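Long-range contacts in 190aa long hypothetical protein (Pyrococcus horikoshii, PDB 2DDZ), which is of unknown function but assembles as a hexamer and belongs to a family grouped with the class II tRNA synthetases, to which it may be distantly related: residues Ile14-Ser19 and Gly42-Lys47; Val38-Lys43 and Met68-Leu73. All coordinates share one frame; numbering follows the deposited sequence.

Overall arrangement
Strand 36-45 runs through both contacts, whose centres lie 9 Å apart and which share Gly42 and Lys43. In contact 1 its end pairs with the loop 14-19; in contact 2 its middle pairs with strand 68-75. The two join where Ile14 N comes 2.9 Å from Arg41 O, a probable hydrogen bond, and where Tyr16 CB packs 3.2 Å from His70 CE1. Ile14 also lines the pocket of a bound guanidine, with Arg12, Asn29 and Phe30. The side chain of Ile14 is about 4 Å from a bound guanidine at the nearest atoms. The side chain of Phe40, in contact 2, is about 7 Å from a bound guanidine. Glycerol, probably from the crystallisation liquor, is hydrogen-bonded to Tyr16 OH.

Contact 1 of 2, residues Ile14-Ser19 and Gly42-Lys47; sequences IDYDGS and GKCNVK
Tyr16 pairs with Cys44 in a single bridge between segments that run 27° apart: Tyr16 N donates to Lys43 O (2.8 Å) and Tyr16 O accepts from Asn45 N (3.0 Å). Further along, Lys47 N reaches Asp17 O from above the carbonyl plane. The CA of Gly42 approaches Ile14 O, which a side chain at that glycine would strike.

Two aspartates add polar links. Asp15 OD1 takes Lys43 N (2.8 Å) on its anti side, while the two side chains lie alongside each other and a water bridges OD1 to Lys43 NZ. With CG set between the backbone N and the carbonyl carbon (chi1 68°), the Asp17 carboxylate serves two partners: OD2 forms a salt bridge with Lys47 NZ (2.7 Å), the lysine chain bending at its last torsion, and OD1 accepts from Ser19 OG (2.8 Å). An alanine in place of Asp17 would probably leave the Lys47 ammonium without its mate and Ser19 OG without this acceptor.

The apolar part gathers at the Tyr16 ring, where Cys44 SG lies at the edge, 4.1 Å from CD2, and Val46 CG2 approaches CE2 (4.0 Å). Cys44, on strand 36-45, packs on Met68 and His70. Tyr16 also stacks on His135 of strand 131-139 and meets His70 of strand 68-75, so the loop between strand 5-8 and helix 25-30 lies against the sheet.

Contact 2 of 2, residues Val38-Lys43 and Met68-Leu73; sequences VVFRGK and MVHYIL
Val38 to Gly42 pair with Ile72 to Met68 as neighbouring antiparallel strands, their axes 4.7 Å apart and their directions at 147°. Val38-Ile72, Phe40-His70 and Gly42-Met68 are hydrogen-bonded pairs, each with two N-H...O bonds; the shortest include His70 N to Phe40 O (2.8 Å). Val39-Tyr71 and Arg41-Val69 are non-hydrogen-bonded pairs.

On the face bearing Phe40, His70 and Ile72, the Phe40 ring leans across to the neighbouring strand and receives His70 CB over one face, 3.5 Å from the ring centroid, in a CH-pi contact. The two rings are 29° from parallel but slid apart, hardly overlapping. Ile72 CD1 presses on the edge at Phe40 CE1 (3.2 Å), a tight fit. His70 has a polar partner at each nitrogen: ND1 is hydrogen-bonded to His135 NE2, and NE2 donates weakly to Lys43 O (3.3 Å). On the other face, Val39 CG2 lies beside Tyr71 CD2 (3.8 Å), while Arg41 reaches Asp67 in a salt bridge.

Helix 161-184 covers the Val39 and Tyr71 face, and helix 25-30 meets Val38 and Ile72 on the other. A largely antiparallel sheet flanked by helices is consistent with the class II synthetase-like core suggested by the family.

Contact 1 of 2, residues Ile14-Ser19 and Gly42-Lys47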
loop_
_atom_site.group_PDB
_atom_site.type_symbol
_atom_site.label_atom_id
_atom_site.label_comp_id
_atom_site.label_asym_id
_atom_site.label_seq_id
_atom_site.Cartn_x
_atom_site.Cartn_y
_atom_site.Cartn_z
ATOM N N ILE E 14 -19.017 -29.100 10.577
ATOM C CA ILE E 14 -17.813 -29.035 9.769
ATOM C C ILE E 14 -16.675 -28.918 10.762
ATOM O O ILE E 14 -16.730 -28.071 11.654
ATOM C CB ILE E 14 -17.806 -27.794 8.863
ATOM C CG1 ILE E 14 -19.004 -27.823 7.914
ATOM C CG2 ILE E 14 -16.529 -27.764 8.061
ATOM C CD1 ILE E 14 -19.037 -29.076 7.056
ATOM N N ASP E 15 -15.656 -29.765 10.627
ATOM C CA ASP E 15 -14.523 -29.723 11.549
ATOM C C ASP E 15 -13.419 -28.754 11.108
ATOM O O ASP E 15 -13.099 -28.635 9.924
ATOM C CB ASP E 15 -13.930 -31.126 11.748
ATOM C CG ASP E 15 -14.961 -32.139 12.255
ATOM O OD1 ASP E 15 -15.738 -31.801 13.175
ATOM O OD2 ASP E 15 -14.988 -33.276 11.734
ATOM N N TYR E 16 -12.838 -28.062 12.078
ATOM C CA TYR E 16 -11.771 -27.106 11.808
ATOM C C TYR E 16 -10.403 -27.739 12.062
ATOM O O TYR E 16 -10.058 -28.051 13.200
ATOM C CB TYR E 16 -11.940 -25.880 12.709
ATOM C CG TYR E 16 -10.894 -24.809 12.498
ATOM C CD1 TYR E 16 -10.833 -24.098 11.301
ATOM C CD2 TYR E 16 -9.962 -24.513 13.495
ATOM C CE1 TYR E 16 -9.864 -23.118 11.100
ATOM C CE2 TYR E 16 -8.992 -23.537 13.307
ATOM C CZ TYR E 16 -8.949 -22.845 12.107
ATOM O OH TYR E 16 -7.993 -21.889 11.897
ATOM N N ASP E 17 -9.628 -27.943 11.003
ATOM C CA ASP E 17 -8.296 -28.511 11.164
ATOM C C ASP E 17 -7.261 -27.431 10.822
ATOM O O ASP E 17 -6.073 -27.719 10.612
ATOM C CB ASP E 17 -8.126 -29.746 10.268
ATOM C CG ASP E 17 -8.117 -29.414 8.789
ATOM O OD1 ASP E 17 -8.866 -28.511 8.361
ATOM O OD2 ASP E 17 -7.367 -30.078 8.045
ATOM N N GLY E 18 -7.740 -26.184 10.796
ATOM C CA GLY E 18 -6.903 -25.037 10.498
ATOM C C GLY E 18 -6.878 -24.592 9.042
ATOM O O GLY E 18 -6.613 -23.418 8.763
ATOM N N SER E 19 -7.160 -25.503 8.112
ATOM C CA SER E 19 -7.110 -25.168 6.687
ATOM C C SER E 19 -8.177 -24.189 6.206
ATOM O O SER E 19 -8.112 -23.702 5.079
ATOM C CB SER E 19 -7.147 -26.444 5.824
ATOM O OG SER E 19 -8.396 -27.112 5.924
ATOM N N GLY E 42 -18.332 -27.770 15.068
ATOM C CA GLY E 42 -17.659 -29.033 14.842
ATOM C C GLY E 42 -16.452 -29.196 15.738
ATOM O O GLY E 42 -16.277 -28.443 16.702
ATOM N N LYS E 43 -15.626 -30.186 15.419
ATOM C CA LYS E 43 -14.419 -30.470 16.182
ATOM C C LYS E 43 -13.298 -29.511 15.805
ATOM O O LYS E 43 -13.318 -28.882 14.739
ATOM C CB LYS E 43 -13.936 -31.895 15.910
ATOM C CG LYS E 43 -14.920 -32.982 16.282
ATOM C CD LYS E 43 -14.384 -34.353 15.900
ATOM C CE LYS E 43 -15.409 -35.434 16.202
ATOM N NZ LYS E 43 -16.692 -35.193 15.469
ATOM N N CYS E 44 -12.312 -29.420 16.686
ATOM C CA CYS E 44 -11.160 -28.564 16.455
ATOM C C CYS E 44 -9.878 -29.353 16.681
ATOM O O CYS E 44 -9.550 -29.700 17.813
ATOM C CB CYS E 44 -11.187 -27.360 17.396
ATOM S SG CYS E 44 -9.739 -26.279 17.238
ATOM N N ASN E 45 -9.172 -29.661 15.602
ATOM C CA ASN E 45 -7.912 -30.374 15.705
ATOM C C ASN E 45 -7.008 -29.795 14.625
ATOM O O ASN E 45 -6.984 -30.260 13.479
ATOM C CB ASN E 45 -8.125 -31.874 15.517
ATOM C CG ASN E 45 -6.851 -32.668 15.730
ATOM O OD1 ASN E 45 -5.959 -32.246 16.470
ATOM N ND2 ASN E 45 -6.763 -33.826 15.092
ATOM N N VAL E 46 -6.265 -28.761 15.007
ATOM C CA VAL E 46 -5.392 -28.054 14.080
ATOM C C VAL E 46 -4.116 -28.771 13.717
ATOM O O VAL E 46 -3.299 -29.062 14.580
ATOM C CB VAL E 46 -5.000 -26.653 14.623
ATOM C CG1 VAL E 46 -4.206 -25.890 13.565
ATOM C CG2 VAL E 46 -6.239 -25.876 15.022
ATOM N N LYS E 47 -3.951 -29.039 12.428
ATOM C CA LYS E 47 -2.752 -29.686 11.925
ATOM C C LYS E 47 -1.579 -28.707 12.055
ATOM O O LYS E 47 -1.705 -27.520 11.746
ATOM C CB LYS E 47 -2.934 -30.065 10.455
ATOM C CG LYS E 47 -3.964 -31.152 10.202
ATOM C CD LYS E 47 -4.050 -31.461 8.715
ATOM C CE LYS E 47 -4.985 -32.624 8.423
ATOM N NZ LYS E 47 -6.378 -32.390 8.901
HETATM O O HOH W 1 -18.241 -33.021 14.569
#

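Contact 2 of 2, residues Val38-Lys43 and Met68-Leu73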
loop_
_atom_site.group_PDB
_atom_site.type_symbol
_atom_site.label_atom_id
_atom_site.label_comp_id
_atom_site.label_asym_id
_atom_site.label_seq_id
_atom_site.Cartn_x
_atom_site.Cartn_y
_atom_site.Cartn_z
ATOM N N VAL E 38 -18.316 -16.963 7.711
ATOM C CA VAL E 38 -18.919 -18.290 7.667
ATOM C C VAL E 38 -18.877 -18.852 9.081
ATOM O O VAL E 38 -17.813 -18.969 9.681
ATOM C CB VAL E 38 -18.137 -19.240 6.740
ATOM C CG1 VAL E 38 -18.804 -20.620 6.726
ATOM C CG2 VAL E 38 -18.075 -18.662 5.333
ATOM N N VAL E 39 -20.042 -19.203 9.608
ATOM C CA VAL E 39 -20.144 -19.732 10.962
ATOM C C VAL E 39 -20.613 -21.167 10.946
ATOM O O VAL E 39 -21.606 -21.505 10.305
ATOM C CB VAL E 39 -21.111 -18.880 11.788
ATOM C CG1 VAL E 39 -21.199 -19.399 13.205
ATOM C CG2 VAL E 39 -20.640 -17.423 11.762
ATOM N N PHE E 40 -19.877 -22.016 11.648
ATOM C CA PHE E 40 -20.221 -23.422 11.730
ATOM C C PHE E 40 -19.850 -24.005 13.087
ATOM O O PHE E 40 -19.299 -23.318 13.955
ATOM C CB PHE E 40 -19.523 -24.212 10.624
ATOM C CG PHE E 40 -18.033 -24.011 10.574
ATOM C CD1 PHE E 40 -17.502 -22.788 10.177
ATOM C CD2 PHE E 40 -17.159 -25.046 10.904
ATOM C CE1 PHE E 40 -16.114 -22.602 10.073
ATOM C CE2 PHE E 40 -15.762 -24.874 10.804
ATOM C CZ PHE E 40 -15.240 -23.646 10.397
ATOM N N ARG E 41 -20.162 -25.285 13.266
ATOM C CA ARG E 41 -19.872 -25.985 14.503
ATOM C C ARG E 41 -19.222 -27.328 14.186
ATOM O O ARG E 41 -19.505 -27.946 13.153
ATOM C CB ARG E 41 -21.161 -26.183 15.309
ATOM C CG ARG E 41 -20.967 -26.753 16.707
ATOM C CD ARG E 41 -22.319 -26.908 17.411
ATOM N NE ARG E 41 -22.224 -27.539 18.730
ATOM C CZ ARG E 41 -23.270 -27.834 19.503
ATOM N NH1 ARG E 41 -24.503 -27.560 19.098
ATOM N NH2 ARG E 41 -23.084 -28.405 20.686
ATOM N N GLY E 42 -18.332 -27.770 15.068
ATOM C CA GLY E 42 -17.659 -29.033 14.842
ATOM C C GLY E 42 -16.452 -29.196 15.738
ATOM O O GLY E 42 -16.277 -28.443 16.702
ATOM N N LYS E 43 -15.626 -30.186 15.419
ATOM C CA LYS E 43 -14.419 -30.470 16.182
ATOM C C LYS E 43 -13.298 -29.511 15.805
ATOM O O LYS E 43 -13.318 -28.882 14.739
ATOM C CB LYS E 43 -13.936 -31.895 15.910
ATOM C CG LYS E 43 -14.920 -32.982 16.282
ATOM C CD LYS E 43 -14.384 -34.353 15.900
ATOM C CE LYS E 43 -15.409 -35.434 16.202
ATOM N NZ LYS E 43 -16.692 -35.193 15.469
ATOM N N MET E 68 -16.826 -27.115 19.077
ATOM C CA MET E 68 -16.540 -25.680 19.082
ATOM C C MET E 68 -17.335 -24.936 18.008
ATOM O O MET E 68 -17.674 -25.505 16.965
ATOM C CB MET E 68 -15.026 -25.502 18.835
ATOM C CG MET E 68 -14.405 -24.112 19.033
ATOM S SD MET E 68 -12.616 -24.078 18.654
ATOM C CE MET E 68 -12.025 -24.500 20.116
ATOM N N VAL E 69 -17.653 -23.672 18.282
ATOM C CA VAL E 69 -18.338 -22.809 17.318
ATOM C C VAL E 69 -17.196 -22.050 16.611
ATOM O O VAL E 69 -16.412 -21.346 17.262
ATOM C CB VAL E 69 -19.277 -21.783 18.009
ATOM C CG1 VAL E 69 -19.774 -20.765 16.990
ATOM C CG2 VAL E 69 -20.470 -22.497 18.635
ATOM N N HIS E 70 -17.100 -22.201 15.294
ATOM C CA HIS E 70 -16.035 -21.558 14.523
ATOM C C HIS E 70 -16.497 -20.365 13.703
ATOM O O HIS E 70 -17.599 -20.371 13.136
ATOM C CB HIS E 70 -15.398 -22.574 13.563
ATOM C CG HIS E 70 -14.805 -23.768 14.244
ATOM N ND1 HIS E 70 -13.593 -23.726 14.903
ATOM C CD2 HIS E 70 -15.261 -25.037 14.377
ATOM C CE1 HIS E 70 -13.329 -24.916 15.410
ATOM N NE2 HIS E 70 -14.325 -25.731 15.105
ATOM N N TYR E 71 -15.652 -19.342 13.635
ATOM C CA TYR E 71 -15.965 -18.164 12.829
ATOM C C TYR E 71 -14.812 -17.954 11.877
ATOM O O TYR E 71 -13.675 -17.783 12.305
ATOM C CB TYR E 71 -16.120 -16.893 13.673
ATOM C CG TYR E 71 -17.168 -16.964 14.747
ATOM C CD1 TYR E 71 -16.948 -17.705 15.905
ATOM C CD2 TYR E 71 -18.380 -16.275 14.620
ATOM C CE1 TYR E 71 -17.901 -17.762 16.920
ATOM C CE2 TYR E 71 -19.349 -16.327 15.635
ATOM C CZ TYR E 71 -19.094 -17.075 16.783
ATOM O OH TYR E 71 -20.017 -17.135 17.795
ATOM N N ILE E 72 -15.099 -17.978 10.586
ATOM C CA ILE E 72 -14.063 -17.770 9.599
ATOM C C ILE E 72 -14.401 -16.535 8.811
ATOM O O ILE E 72 -15.400 -16.475 8.097
ATOM C CB ILE E 72 -13.918 -18.969 8.678
ATOM C CG1 ILE E 72 -13.184 -20.068 9.435
ATOM C CG2 ILE E 72 -13.147 -18.587 7.417
ATOM C CD1 ILE E 72 -13.420 -21.384 8.839
ATOM N N LEU E 73 -13.546 -15.539 8.969
ATOM C CA LEU E 73 -13.722 -14.270 8.322
ATOM C C LEU E 73 -12.678 -13.992 7.247
ATOM O O LEU E 73 -11.493 -14.283 7.427
ATOM C CB LEU E 73 -13.684 -13.183 9.389
ATOM C CG LEU E 73 -13.782 -11.741 8.909
ATOM C CD1 LEU E 73 -15.112 -11.532 8.204
ATOM C CD2 LEU E 73 -13.645 -10.814 10.101
#